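Local coordinates for protein probable porin (Pseudomonas aeruginosa, PDB 4FSP) that probably acts as an outer-membrane porin of the OprD family, a beta-barrel whose channel lets small solutes cross into the periplasm, at residues 265-270 with 283-288; 182-187 with 309-314; 258-263 with 289-294; 313-318 with 349-354. All coordinates share one frame; numbering follows the deposited sequence.

Contact 1: residues 265-270 with 283-288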
loop_
_atom_site.group_PDB
_atom_site.type_symbol
_atom_site.label_atom_id
_atom_site.label_comp_id
_atom_site.label_asym_id
_atom_site.label_seq_id
_atom_site.Cartn_x
_atom_site.Cartn_y
_atom_site.Cartn_z
ATOM N N SER A 265 6.687 16.331 4.759
ATOM C CA SER A 265 6.432 15.785 3.455
ATOM C C SER A 265 5.162 16.385 2.874
ATOM O O SER A 265 4.138 16.501 3.568
ATOM C CB SER A 265 6.260 14.257 3.616
ATOM O OG SER A 265 5.484 13.721 2.564
ATOM N N PHE A 266 5.219 16.774 1.607
ATOM C CA PHE A 266 3.992 17.035 0.871
ATOM C C PHE A 266 3.980 16.117 -0.333
ATOM O O PHE A 266 5.013 15.893 -0.962
ATOM C CB PHE A 266 3.863 18.489 0.368
ATOM C CG PHE A 266 2.683 18.686 -0.580
ATOM C CD1 PHE A 266 1.406 18.984 -0.090
ATOM C CD2 PHE A 266 2.835 18.511 -1.950
ATOM C CE1 PHE A 266 0.310 19.129 -0.969
ATOM C CE2 PHE A 266 1.744 18.651 -2.829
ATOM C CZ PHE A 266 0.484 18.965 -2.335
ATOM N N SER A 267 2.797 15.629 -0.674
ATOM C CA SER A 267 2.634 14.703 -1.774
ATOM C C SER A 267 1.183 14.809 -2.196
ATOM O O SER A 267 0.275 14.598 -1.391
ATOM C CB SER A 267 2.932 13.286 -1.292
ATOM O OG SER A 267 2.924 12.367 -2.367
ATOM N N GLY A 268 0.954 15.154 -3.453
ATOM C CA GLY A 268 -0.399 15.367 -3.919
ATOM C C GLY A 268 -0.593 15.092 -5.392
ATOM O O GLY A 268 0.369 15.106 -6.163
ATOM N N SER A 269 -1.841 14.854 -5.785
ATOM C CA SER A 269 -2.148 14.543 -7.171
ATOM C C SER A 269 -3.437 15.165 -7.626
ATOM O O SER A 269 -4.346 15.440 -6.825
ATOM C CB SER A 269 -2.273 13.033 -7.395
ATOM O OG SER A 269 -3.379 12.500 -6.676
ATOM N N LEU A 270 -3.509 15.333 -8.941
ATOM C CA LEU A 270 -4.677 15.832 -9.624
ATOM C C LEU A 270 -4.916 14.890 -10.787
ATOM O O LEU A 270 -4.039 14.728 -11.646
ATOM C CB LEU A 270 -4.387 17.232 -10.157
ATOM C CG LEU A 270 -5.629 18.017 -10.527
ATOM C CD1 LEU A 270 -6.531 18.072 -9.314
ATOM C CD2 LEU A 270 -5.221 19.408 -10.951
ATOM N N GLY A 283 1.218 14.691 -10.565
ATOM C CA GLY A 283 1.543 14.488 -9.163
ATOM C C GLY A 283 2.692 15.400 -8.800
ATOM O O GLY A 283 3.529 15.728 -9.658
ATOM N N TYR A 284 2.724 15.836 -7.544
ATOM C CA TYR A 284 3.820 16.669 -7.077
ATOM C C TYR A 284 4.168 16.312 -5.654
ATOM O O TYR A 284 3.293 15.995 -4.845
ATOM C CB TYR A 284 3.475 18.158 -7.165
ATOM C CG TYR A 284 4.545 19.055 -6.575
ATOM C CD1 TYR A 284 5.708 19.345 -7.276
ATOM C CD2 TYR A 284 4.405 19.589 -5.305
ATOM C CE1 TYR A 284 6.697 20.154 -6.724
ATOM C CE2 TYR A 284 5.386 20.402 -4.752
ATOM C CZ TYR A 284 6.522 20.681 -5.463
ATOM O OH TYR A 284 7.485 21.490 -4.906
ATOM N N GLN A 285 5.450 16.398 -5.330
ATOM C CA GLN A 285 5.918 15.877 -4.051
ATOM C C GLN A 285 7.156 16.623 -3.603
ATOM O O GLN A 285 8.008 16.986 -4.428
ATOM C CB GLN A 285 6.200 14.379 -4.194
ATOM C CG GLN A 285 6.739 13.681 -2.963
ATOM C CD GLN A 285 6.619 12.162 -3.088
ATOM O OE1 GLN A 285 5.505 11.605 -3.105
ATOM N NE2 GLN A 285 7.766 11.485 -3.195
ATOM N N ARG A 286 7.260 16.842 -2.296
ATOM C CA ARG A 286 8.347 17.635 -1.758
ATOM C C ARG A 286 8.714 17.141 -0.381
ATOM O O ARG A 286 7.839 16.933 0.450
ATOM C CB ARG A 286 7.924 19.102 -1.666
ATOM C CG ARG A 286 8.870 19.952 -0.858
ATOM C CD ARG A 286 9.574 20.953 -1.708
ATOM N NE ARG A 286 9.335 22.320 -1.263
ATOM C CZ ARG A 286 10.246 23.284 -1.301
ATOM N NH1 ARG A 286 11.469 23.043 -1.759
ATOM N NH2 ARG A 286 9.933 24.493 -0.881
ATOM N N MET A 287 10.009 16.953 -0.145
ATOM C CA MET A 287 10.500 16.580 1.173
ATOM C C MET A 287 11.192 17.792 1.807
ATOM O O MET A 287 12.088 18.392 1.200
ATOM C CB MET A 287 11.502 15.418 1.041
ATOM C CG MET A 287 10.932 14.164 0.392
ATOM S SD MET A 287 9.698 13.380 1.450
ATOM C CE MET A 287 8.283 13.381 0.353
ATOM N N SER A 288 10.794 18.164 3.019
ATOM C CA SER A 288 11.480 19.265 3.695
ATOM C C SER A 288 11.932 18.864 5.081
ATOM O O SER A 288 11.389 17.921 5.670
ATOM C CB SER A 288 10.594 20.513 3.790
ATOM O OG SER A 288 10.350 21.031 2.500
#
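Phe-266 and Arg-286 face each other as a hydrogen-bonded pair of an antiparallel beta hairpin, two adjoining staves of the porin barrel. Phe-266 N donates to Arg-286 O at 2.9 Å, almost straight at 173°, and Arg-286 N returns a bond to Phe-266 O. Gly-268 and Tyr-284 repeat the exchange two residues on, Gly-268 N to Tyr-284 O and Tyr-284 N to Gly-268 O, both at 2.8 Å. In the non-hydrogen-bonded pair between them, Ser-267 OG donates to Gln-285 OE1 at 2.8 Å, in the amide plane and on a lone pair. Serine and glutamine suit this face because it meets backbone polar groups of the loop before strand 318-327: Ser-267 OG is also bonded to Val-304 N, Gln-285 OE1 to Asn-305 N, and Gln-285 NE2 to the carbonyls of Asp-311 and Phe-312. Buried amide and hydroxyl are thus satisfied together.

On the other face, Phe-266 and Tyr-284 cross at about a right angle. Phe-266 has CG anti to its backbone N (chi1 171°), and its CE2 comes 3.8 Å from Tyr-284 CD2, in the tyrosine plane at the ring edge. Gly-268 leaves room for the same phenyl group, with Phe-266 CZ 4.0 Å from Gly-268 CA. Leu-245 and Leu-247 of strand 240-252 continue this apolar patch. Back beside the serines, Met-287 is bent at chi2 and chi3, and its CE methyl ends 3.6 Å from Ser-265 OG.

Contact 2: residues 182-187 with 309-314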
loop_
_atom_site.group_PDB
_atom_site.type_symbol
_atom_site.label_atom_id
_atom_site.label_comp_id
_atom_site.label_asym_id
_atom_site.label_seq_id
_atom_site.Cartn_x
_atom_site.Cartn_y
_atom_site.Cartn_z
ATOM N N PHE A 182 12.565 1.471 7.555
ATOM C CA PHE A 182 13.207 1.187 6.277
ATOM C C PHE A 182 14.252 2.250 5.917
ATOM O O PHE A 182 13.889 3.360 5.545
ATOM C CB PHE A 182 12.158 1.101 5.174
ATOM C CG PHE A 182 12.729 0.778 3.826
ATOM C CD1 PHE A 182 13.767 -0.136 3.701
ATOM C CD2 PHE A 182 12.223 1.373 2.684
ATOM C CE1 PHE A 182 14.290 -0.442 2.459
ATOM C CE2 PHE A 182 12.744 1.068 1.442
ATOM C CZ PHE A 182 13.775 0.157 1.330
ATOM N N ASN A 183 15.538 1.916 6.018
ATOM C CA ASN A 183 16.581 2.895 5.722
ATOM C C ASN A 183 16.524 3.381 4.275
ATOM O O ASN A 183 15.994 4.460 4.018
ATOM C CB ASN A 183 17.981 2.388 6.091
ATOM C CG ASN A 183 18.847 3.477 6.727
ATOM O OD1 ASN A 183 18.543 4.669 6.624
ATOM N ND2 ASN A 183 19.929 3.070 7.384
ATOM N N ARG A 184 17.038 2.581 3.343
ATOM C CA ARG A 184 17.098 2.959 1.917
ATOM C C ARG A 184 17.999 4.166 1.683
ATOM O O ARG A 184 17.724 5.251 2.195
ATOM C CB ARG A 184 15.705 3.231 1.320
ATOM C CG ARG A 184 15.764 3.875 -0.068
ATOM C CD ARG A 184 14.450 3.758 -0.830
ATOM N NE ARG A 184 14.691 3.404 -2.231
ATOM C CZ ARG A 184 13.739 3.114 -3.114
ATOM N NH1 ARG A 184 12.460 3.145 -2.760
ATOM N NH2 ARG A 184 14.074 2.797 -4.358
ATOM N N ASN A 185 19.072 3.968 0.918
ATOM C CA ASN A 185 20.037 5.029 0.621
ATOM C C ASN A 185 20.582 5.727 1.878
ATOM O O ASN A 185 20.925 6.909 1.837
ATOM C CB ASN A 185 19.436 6.069 -0.340
ATOM C CG ASN A 185 18.863 5.445 -1.610
ATOM O OD1 ASN A 185 19.127 4.285 -1.922
ATOM N ND2 ASN A 185 18.082 6.225 -2.355
ATOM N N ARG A 186 20.644 4.995 2.990
ATOM C CA ARG A 186 21.165 5.527 4.256
ATOM C C ARG A 186 20.511 6.839 4.730
ATOM O O ARG A 186 21.171 7.663 5.365
ATOM C CB ARG A 186 22.687 5.722 4.165
ATOM C CG ARG A 186 23.414 4.646 3.371
ATOM C CD ARG A 186 24.860 5.033 3.086
ATOM N NE ARG A 186 25.751 4.679 4.189
ATOM C CZ ARG A 186 26.424 5.562 4.919
ATOM N NH1 ARG A 186 26.312 6.854 4.655
ATOM N NH2 ARG A 186 27.210 5.151 5.907
ATOM N N ARG A 187 19.228 7.033 4.426
ATOM C CA ARG A 187 18.522 8.269 4.792
ATOM C C ARG A 187 18.572 8.586 6.280
ATOM O O ARG A 187 18.540 9.754 6.686
ATOM C CB ARG A 187 17.058 8.197 4.357
ATOM C CG ARG A 187 16.855 8.381 2.869
ATOM C CD ARG A 187 15.494 7.865 2.451
ATOM N NE ARG A 187 15.325 8.003 1.007
ATOM C CZ ARG A 187 14.274 7.555 0.336
ATOM N NH1 ARG A 187 13.289 6.932 0.982
ATOM N NH2 ARG A 187 14.217 7.729 -0.978
ATOM N N TYR A 309 10.021 1.445 -8.654
ATOM C CA TYR A 309 11.300 1.294 -7.961
ATOM C C TYR A 309 11.567 2.388 -6.920
ATOM O O TYR A 309 11.892 2.093 -5.770
ATOM C CB TYR A 309 12.457 1.250 -8.960
ATOM C CG TYR A 309 13.795 1.053 -8.291
ATOM C CD1 TYR A 309 14.113 -0.152 -7.676
ATOM C CD2 TYR A 309 14.740 2.068 -8.268
ATOM C CE1 TYR A 309 15.340 -0.340 -7.055
ATOM C CE2 TYR A 309 15.969 1.891 -7.651
ATOM C CZ TYR A 309 16.264 0.685 -7.046
ATOM O OH TYR A 309 17.488 0.509 -6.436
ATOM N N ASN A 310 11.458 3.649 -7.323
ATOM C CA ASN A 310 11.903 4.743 -6.457
ATOM C C ASN A 310 10.731 5.440 -5.795
ATOM O O ASN A 310 9.608 5.424 -6.320
ATOM C CB ASN A 310 12.742 5.764 -7.236
ATOM C CG ASN A 310 13.419 6.789 -6.328
ATOM O OD1 ASN A 310 14.084 6.428 -5.347
ATOM N ND2 ASN A 310 13.255 8.074 -6.657
ATOM N N ASP A 311 10.995 6.062 -4.652
ATOM C CA ASP A 311 9.937 6.723 -3.885
ATOM C C ASP A 311 10.145 8.237 -3.819
ATOM O O ASP A 311 9.371 8.953 -3.190
ATOM C CB ASP A 311 9.857 6.129 -2.478
ATOM C CG ASP A 311 11.174 6.233 -1.721
ATOM O OD1 ASP A 311 12.136 6.826 -2.258
ATOM O OD2 ASP A 311 11.252 5.726 -0.576
ATOM N N PHE A 312 11.201 8.709 -4.477
ATOM C CA PHE A 312 11.486 10.131 -4.561
ATOM C C PHE A 312 11.320 10.801 -3.214
ATOM O O PHE A 312 10.582 11.780 -3.089
ATOM C CB PHE A 312 10.580 10.763 -5.624
ATOM C CG PHE A 312 10.836 10.208 -6.997
ATOM C CD1 PHE A 312 10.235 9.020 -7.403
ATOM C CD2 PHE A 312 11.726 10.841 -7.862
ATOM C CE1 PHE A 312 10.494 8.481 -8.655
ATOM C CE2 PHE A 312 11.991 10.305 -9.121
ATOM C CZ PHE A 312 11.388 9.118 -9.512
ATOM N N ALA A 313 12.004 10.249 -2.215
ATOM C CA ALA A 313 11.815 10.665 -0.832
ATOM C C ALA A 313 13.130 10.889 -0.093
ATOM O O ALA A 313 13.203 10.681 1.118
ATOM C CB ALA A 313 10.934 9.659 -0.078
ATOM N N GLU A 314 14.157 11.313 -0.823
ATOM C CA GLU A 314 15.381 11.804 -0.206
ATOM C C GLU A 314 15.107 13.128 0.484
ATOM O O GLU A 314 14.186 13.855 0.100
ATOM C CB GLU A 314 16.470 12.020 -1.259
ATOM C CG GLU A 314 16.946 10.741 -1.904
ATOM C CD GLU A 314 17.558 9.784 -0.904
ATOM O OE1 GLU A 314 18.455 10.213 -0.143
ATOM O OE2 GLU A 314 17.136 8.605 -0.865
HETATM O O HOH W 1 20.180 9.255 1.575
#
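Arg-187 and Asp-311 reach toward each other tip to tip, the tight heart of a salt-bridge network between two irregular loops. The guanidinium grips the carboxylate end-on: NH2 of Arg-187 meets the syn lone pair of Asp-311 OD1 at 2.6 Å and 177°, while NH1 of Arg-187 lies 2.8 Å from Asp-311 OD2. The two planes are only 18° apart. Above one face of this guanidinium sits Ala-313 O, over its centre; Arg-184 CD lies over the opposite face. Arginine suits the buried place because its remaining edge still serves Glu-314: NE of Arg-187 donates to OE2 of Glu-314 at 2.7 Å. Asn-185 ND2 reaches the same OE2 at 3.0 Å from the other face of the carboxylate, so two firm donors hold that oxygen.

Arg-184, partly exposed, is held less fully by charge. Its NH2 makes one good bond to Tyr-309 O, 2.7 Å and from above the carbonyl plane, and lies over the centre of the Tyr-309 ring, a long cation-pi approach that is at most weakly attractive. Its salt bridge is long, with Arg-184 NH1 3.6 Å from Asp-311 OD2. Toward the partly exposed Asn-185, a water bridges Asn-185 O and Glu-314 OE1.

Around the network, Gln-285 of strand 278-288 holds the carbonyls of Asp-311 and Phe-312, Glu-360 of strand 358-368 takes the amides of Tyr-309 and Asn-310, and Tyr-295 OH bonds Asp-311 OD2.

Contact 3: residues 258-263 with 289-294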
loop_
_atom_site.group_PDB
_atom_site.type_symbol
_atom_site.label_atom_id
_atom_site.label_comp_id
_atom_site.label_asym_id
_atom_site.label_seq_id
_atom_site.Cartn_x
_atom_site.Cartn_y
_atom_site.Cartn_z
ATOM N N GLY A 258 16.987 5.682 15.501
ATOM C CA GLY A 258 17.085 5.882 14.065
ATOM C C GLY A 258 18.091 6.790 13.347
ATOM O O GLY A 258 18.312 6.561 12.157
ATOM N N GLY A 259 18.665 7.835 13.949
ATOM C CA GLY A 259 18.312 8.405 15.229
ATOM C C GLY A 259 17.499 9.680 15.070
ATOM O O GLY A 259 16.282 9.628 14.972
ATOM N N ARG A 260 18.158 10.829 15.041
ATOM C CA ARG A 260 17.426 12.088 14.933
ATOM C C ARG A 260 16.774 12.212 13.566
ATOM O O ARG A 260 17.421 12.024 12.532
ATOM C CB ARG A 260 18.335 13.290 15.171
ATOM C CG ARG A 260 17.579 14.606 15.194
ATOM C CD ARG A 260 18.517 15.802 15.199
ATOM N NE ARG A 260 18.832 16.255 13.847
ATOM C CZ ARG A 260 18.095 17.123 13.156
ATOM N NH1 ARG A 260 16.990 17.640 13.686
ATOM N NH2 ARG A 260 18.463 17.476 11.932
ATOM N N ILE A 261 15.484 12.528 13.559
ATOM C CA ILE A 261 14.748 12.621 12.304
ATOM C C ILE A 261 13.832 13.838 12.279
ATOM O O ILE A 261 13.123 14.124 13.252
ATOM C CB ILE A 261 13.907 11.328 12.073
ATOM C CG1 ILE A 261 14.824 10.143 11.739
ATOM C CG2 ILE A 261 12.886 11.523 10.962
ATOM C CD1 ILE A 261 14.184 8.808 12.008
ATOM N N ASP A 262 13.845 14.550 11.159
ATOM C CA ASP A 262 12.919 15.651 10.938
ATOM C C ASP A 262 12.504 15.644 9.465
ATOM O O ASP A 262 13.265 16.035 8.588
ATOM C CB ASP A 262 13.567 16.989 11.348
ATOM C CG ASP A 262 12.798 18.211 10.845
ATOM O OD1 ASP A 262 11.553 18.174 10.742
ATOM O OD2 ASP A 262 13.455 19.232 10.551
ATOM N N ASN A 263 11.297 15.162 9.197
ATOM C CA ASN A 263 10.804 15.132 7.833
ATOM C C ASN A 263 9.426 15.747 7.748
ATOM O O ASN A 263 8.530 15.412 8.535
ATOM C CB ASN A 263 10.814 13.704 7.274
ATOM C CG ASN A 263 10.196 13.609 5.889
ATOM O OD1 ASN A 263 9.030 13.225 5.744
ATOM N ND2 ASN A 263 10.979 13.925 4.859
ATOM N N GLY A 289 12.918 19.591 5.608
ATOM C CA GLY A 289 13.536 19.226 6.880
ATOM C C GLY A 289 14.854 18.523 6.606
ATOM O O GLY A 289 15.266 18.402 5.449
ATOM N N ASP A 290 15.515 18.049 7.649
ATOM C CA ASP A 290 16.825 17.433 7.469
ATOM C C ASP A 290 16.801 16.001 6.927
ATOM O O ASP A 290 17.847 15.485 6.540
ATOM C CB ASP A 290 17.613 17.463 8.783
ATOM C CG ASP A 290 17.950 18.865 9.219
ATOM O OD1 ASP A 290 17.686 19.797 8.435
ATOM O OD2 ASP A 290 18.486 19.036 10.336
ATOM N N HIS A 291 15.634 15.351 6.910
ATOM C CA HIS A 291 15.575 13.947 6.486
ATOM C C HIS A 291 14.528 13.594 5.450
ATOM O O HIS A 291 13.611 14.367 5.172
ATOM C CB HIS A 291 15.405 13.028 7.689
ATOM C CG HIS A 291 16.544 13.114 8.643
ATOM N ND1 HIS A 291 16.586 14.036 9.670
ATOM C CD2 HIS A 291 17.715 12.436 8.695
ATOM C CE1 HIS A 291 17.723 13.902 10.330
ATOM N NE2 HIS A 291 18.426 12.935 9.761
ATOM N N GLY A 292 14.667 12.391 4.897
ATOM C CA GLY A 292 13.688 11.855 3.973
ATOM C C GLY A 292 12.488 11.274 4.704
ATOM O O GLY A 292 12.382 11.375 5.931
ATOM N N PHE A 293 11.594 10.652 3.942
ATOM C CA PHE A 293 10.316 10.191 4.441
ATOM C C PHE A 293 10.428 8.790 5.052
ATOM O O PHE A 293 10.760 7.831 4.361
ATOM C CB PHE A 293 9.317 10.168 3.285
ATOM C CG PHE A 293 7.930 9.751 3.690
ATOM C CD1 PHE A 293 7.048 10.664 4.276
ATOM C CD2 PHE A 293 7.502 8.456 3.485
ATOM C CE1 PHE A 293 5.762 10.270 4.661
ATOM C CE2 PHE A 293 6.206 8.058 3.855
ATOM C CZ PHE A 293 5.338 8.963 4.447
ATOM N N PRO A 294 10.125 8.663 6.350
ATOM C CA PRO A 294 10.248 7.351 6.985
ATOM C C PRO A 294 8.981 6.527 6.843
ATOM O O PRO A 294 7.854 7.062 6.794
ATOM C CB PRO A 294 10.448 7.699 8.460
ATOM C CG PRO A 294 9.634 8.947 8.642
ATOM C CD PRO A 294 9.686 9.699 7.302
#
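His-291 and Asp-262 are joined by one backbone bond and one backbone-to-ring bond, where the chain leaving one strand of the hairpin folds back beside the start of the other. His-291 N donates to Asp-262 O at 3.0 Å, and Asp-262 N donates to His-291 ND1 at 3.2 Å, tilted 33° from the imidazole plane. An amide and a ring of the same residue thus serve both backbone polar groups of one strand residue, which suits histidine to the place.

The side-chain hydrogen bond is that of Asn-263. With CG anti to its backbone N (chi1 175°), it sends ND2 to His-291 O at 2.7 Å and 166°, the carbonyl lying close to the amide plane. A carboxamide fits because its N-H can reach this carbonyl. Its OD1 simply packs, 3.6 Å from Phe-293 CD1, near the ring plane, and 3.9 Å from Pro-294 CD.

The charged pair is Arg-260 with Asp-290, whose modelled positions are too close to be trusted in detail. Asp-262 turns its carboxylate to Arg-264 instead.

In packing terms, Arg-260 O sits over one face of the imidazole. Gly-289 adopts backbone angles that call for glycine and lets the backbone pass close to Asp-262 O.

Strand 240-252 flanks the site: Ser-250 pairs with Asn-263 and Asp-252 with Ile-261, while Ala-248 backs Phe-293, itself bonded through the backbone to Ala-313.

Contact 4: residues 313-318 with 349-354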
loop_
_atom_site.group_PDB
_atom_site.type_symbol
_atom_site.label_atom_id
_atom_site.label_comp_id
_atom_site.label_asym_id
_atom_site.label_seq_id
_atom_site.Cartn_x
_atom_site.Cartn_y
_atom_site.Cartn_z
ATOM N N ALA A 313 12.004 10.249 -2.215
ATOM C CA ALA A 313 11.815 10.665 -0.832
ATOM C C ALA A 313 13.130 10.889 -0.093
ATOM O O ALA A 313 13.203 10.681 1.118
ATOM C CB ALA A 313 10.934 9.659 -0.078
ATOM N N GLU A 314 14.157 11.313 -0.823
ATOM C CA GLU A 314 15.381 11.804 -0.206
ATOM C C GLU A 314 15.107 13.128 0.484
ATOM O O GLU A 314 14.186 13.855 0.100
ATOM C CB GLU A 314 16.470 12.020 -1.259
ATOM C CG GLU A 314 16.946 10.741 -1.904
ATOM C CD GLU A 314 17.558 9.784 -0.904
ATOM O OE1 GLU A 314 18.455 10.213 -0.143
ATOM O OE2 GLU A 314 17.136 8.605 -0.865
ATOM N N ALA A 315 15.897 13.431 1.510
ATOM C CA ALA A 315 15.830 14.730 2.162
ATOM C C ALA A 315 15.897 15.834 1.102
ATOM O O ALA A 315 16.701 15.754 0.166
ATOM C CB ALA A 315 16.985 14.877 3.157
ATOM N N GLY A 316 15.031 16.839 1.216
ATOM C CA GLY A 316 15.126 18.001 0.346
ATOM C C GLY A 316 14.547 17.852 -1.049
ATOM O O GLY A 316 14.390 18.847 -1.770
ATOM N N GLU A 317 14.195 16.627 -1.430
ATOM C CA GLU A 317 13.803 16.364 -2.815
ATOM C C GLU A 317 12.367 16.771 -3.211
ATOM O O GLU A 317 11.375 16.414 -2.551
ATOM C CB GLU A 317 14.038 14.894 -3.162
ATOM C CG GLU A 317 13.724 14.547 -4.612
ATOM C CD GLU A 317 14.050 13.094 -4.940
ATOM O OE1 GLU A 317 14.200 12.278 -3.996
ATOM O OE2 GLU A 317 14.166 12.777 -6.145
ATOM N N SER A 318 12.288 17.516 -4.310
ATOM C CA SER A 318 11.040 17.849 -4.991
ATOM C C SER A 318 10.900 16.963 -6.219
ATOM O O SER A 318 11.896 16.678 -6.889
ATOM C CB SER A 318 11.091 19.298 -5.491
ATOM O OG SER A 318 10.999 20.207 -4.414
ATOM N N LYS A 349 19.014 15.727 -1.251
ATOM C CA LYS A 349 20.230 15.816 -0.452
ATOM C C LYS A 349 20.535 14.445 0.142
ATOM O O LYS A 349 20.402 14.236 1.351
ATOM C CB LYS A 349 20.088 16.876 0.654
ATOM C CG LYS A 349 19.976 18.307 0.132
ATOM C CD LYS A 349 20.155 19.345 1.237
ATOM C CE LYS A 349 18.987 19.362 2.220
ATOM N NZ LYS A 349 19.115 20.460 3.231
ATOM N N PRO A 350 20.952 13.500 -0.715
ATOM C CA PRO A 350 21.234 12.129 -0.277
ATOM C C PRO A 350 22.464 12.103 0.635
ATOM O O PRO A 350 23.368 12.933 0.491
ATOM C CB PRO A 350 21.561 11.422 -1.591
ATOM C CG PRO A 350 22.216 12.509 -2.401
ATOM C CD PRO A 350 21.428 13.745 -2.091
ATOM N N LYS A 351 22.506 11.158 1.566
ATOM C CA LYS A 351 23.637 11.086 2.477
ATOM C C LYS A 351 24.830 10.333 1.884
ATOM O O LYS A 351 24.675 9.279 1.265
ATOM C CB LYS A 351 23.216 10.472 3.815
ATOM C CG LYS A 351 22.740 11.494 4.854
ATOM C CD LYS A 351 21.328 12.011 4.583
ATOM C CE LYS A 351 20.702 12.569 5.875
ATOM N NZ LYS A 351 19.580 13.548 5.657
ATOM N N GLY A 352 26.017 10.900 2.063
ATOM C CA GLY A 352 27.250 10.239 1.676
ATOM C C GLY A 352 27.499 10.148 0.185
ATOM O O GLY A 352 28.525 9.618 -0.239
ATOM N N ALA A 353 26.569 10.663 -0.616
ATOM C CA ALA A 353 26.717 10.631 -2.069
ATOM C C ALA A 353 26.543 12.012 -2.693
ATOM O O ALA A 353 25.918 12.896 -2.106
ATOM C CB ALA A 353 25.740 9.638 -2.690
ATOM N N ASP A 354 27.098 12.194 -3.885
ATOM C CA ASP A 354 26.965 13.468 -4.575
ATOM C C ASP A 354 25.892 13.372 -5.660
ATOM O O ASP A 354 25.678 12.303 -6.235
ATOM C CB ASP A 354 28.305 13.911 -5.163
ATOM C CG ASP A 354 28.451 15.419 -5.203
ATOM O OD1 ASP A 354 29.059 15.983 -4.266
ATOM O OD2 ASP A 354 27.952 16.044 -6.164
HETATM O O HOH W 2 18.148 11.953 2.215
HETATM O O HOH W 1 20.180 9.255 1.575
#
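Glu-314 lays its carboxylate across Pro-350, the two side chains crossing at about a right angle, and its OE1 comes 3.4 Å from Pro-350 CA and 3.6 Å from Pro-350 CB. A bend at chi2 (-61°) folds CD back from the extended course. Its other oxygen, OE2, is taken by Arg-187, so OE1 is the one turned to this loop. Proline suits the place: its CA and CB give OE1 a compact hydrocarbon surface, while the oxygen's polar needs are met by water.

Two waters join OE1 to the backbone. One is 2.9 Å from Glu-314 OE1 and accepts from Ala-315 N at 2.8 Å, with a weak reach to Lys-349 O; the other accepts from Lys-351 N at 3.0 Å.

The direct bond runs from Lys-349 N to Ala-315 O, at 2.7 Å. Ala-315 O is presented by a type II beta turn from Glu-314 to Glu-317, in which Gly-316 takes the positive phi (80°) that favours glycine. The small Ala-315 leaves room for the Lys-351 chain, whose NZ lies 3.8 Å from Ala-315 CB.

Here the loop before strand 318-327 meets the loop between strands 336-346 and 358-368, and Phe-390 touches both Glu-314 and Pro-350. Because both waters meet the carboxylate oxygen, the charge of Glu-314 probably helps to order them, and the bridge would depend on that hydration more than on close apolar fit.

Overall arrangement
Reading from the N terminus, the 182-187 loop comes first, and contact 2 closes the longest span by tying it to 309-314 some 122 residues later. Contact 3 (258-263 with 289-294) nests inside that span, and contact 1, the 265-270 and 283-288 hairpin of the barrel wall, nests within contact 3. Contact 4 begins where contact 2 ends, sharing Ala-313 and Glu-314, and carries the chain on to 349-354; it follows contacts 1 and 3 in series without crossing them. Gln-285 joins contact 1 to contact 2, Phe-293 N joins contact 3 to Ala-313, and one water serves contacts 2 and 4. Together they link the barrel wall to its long loops.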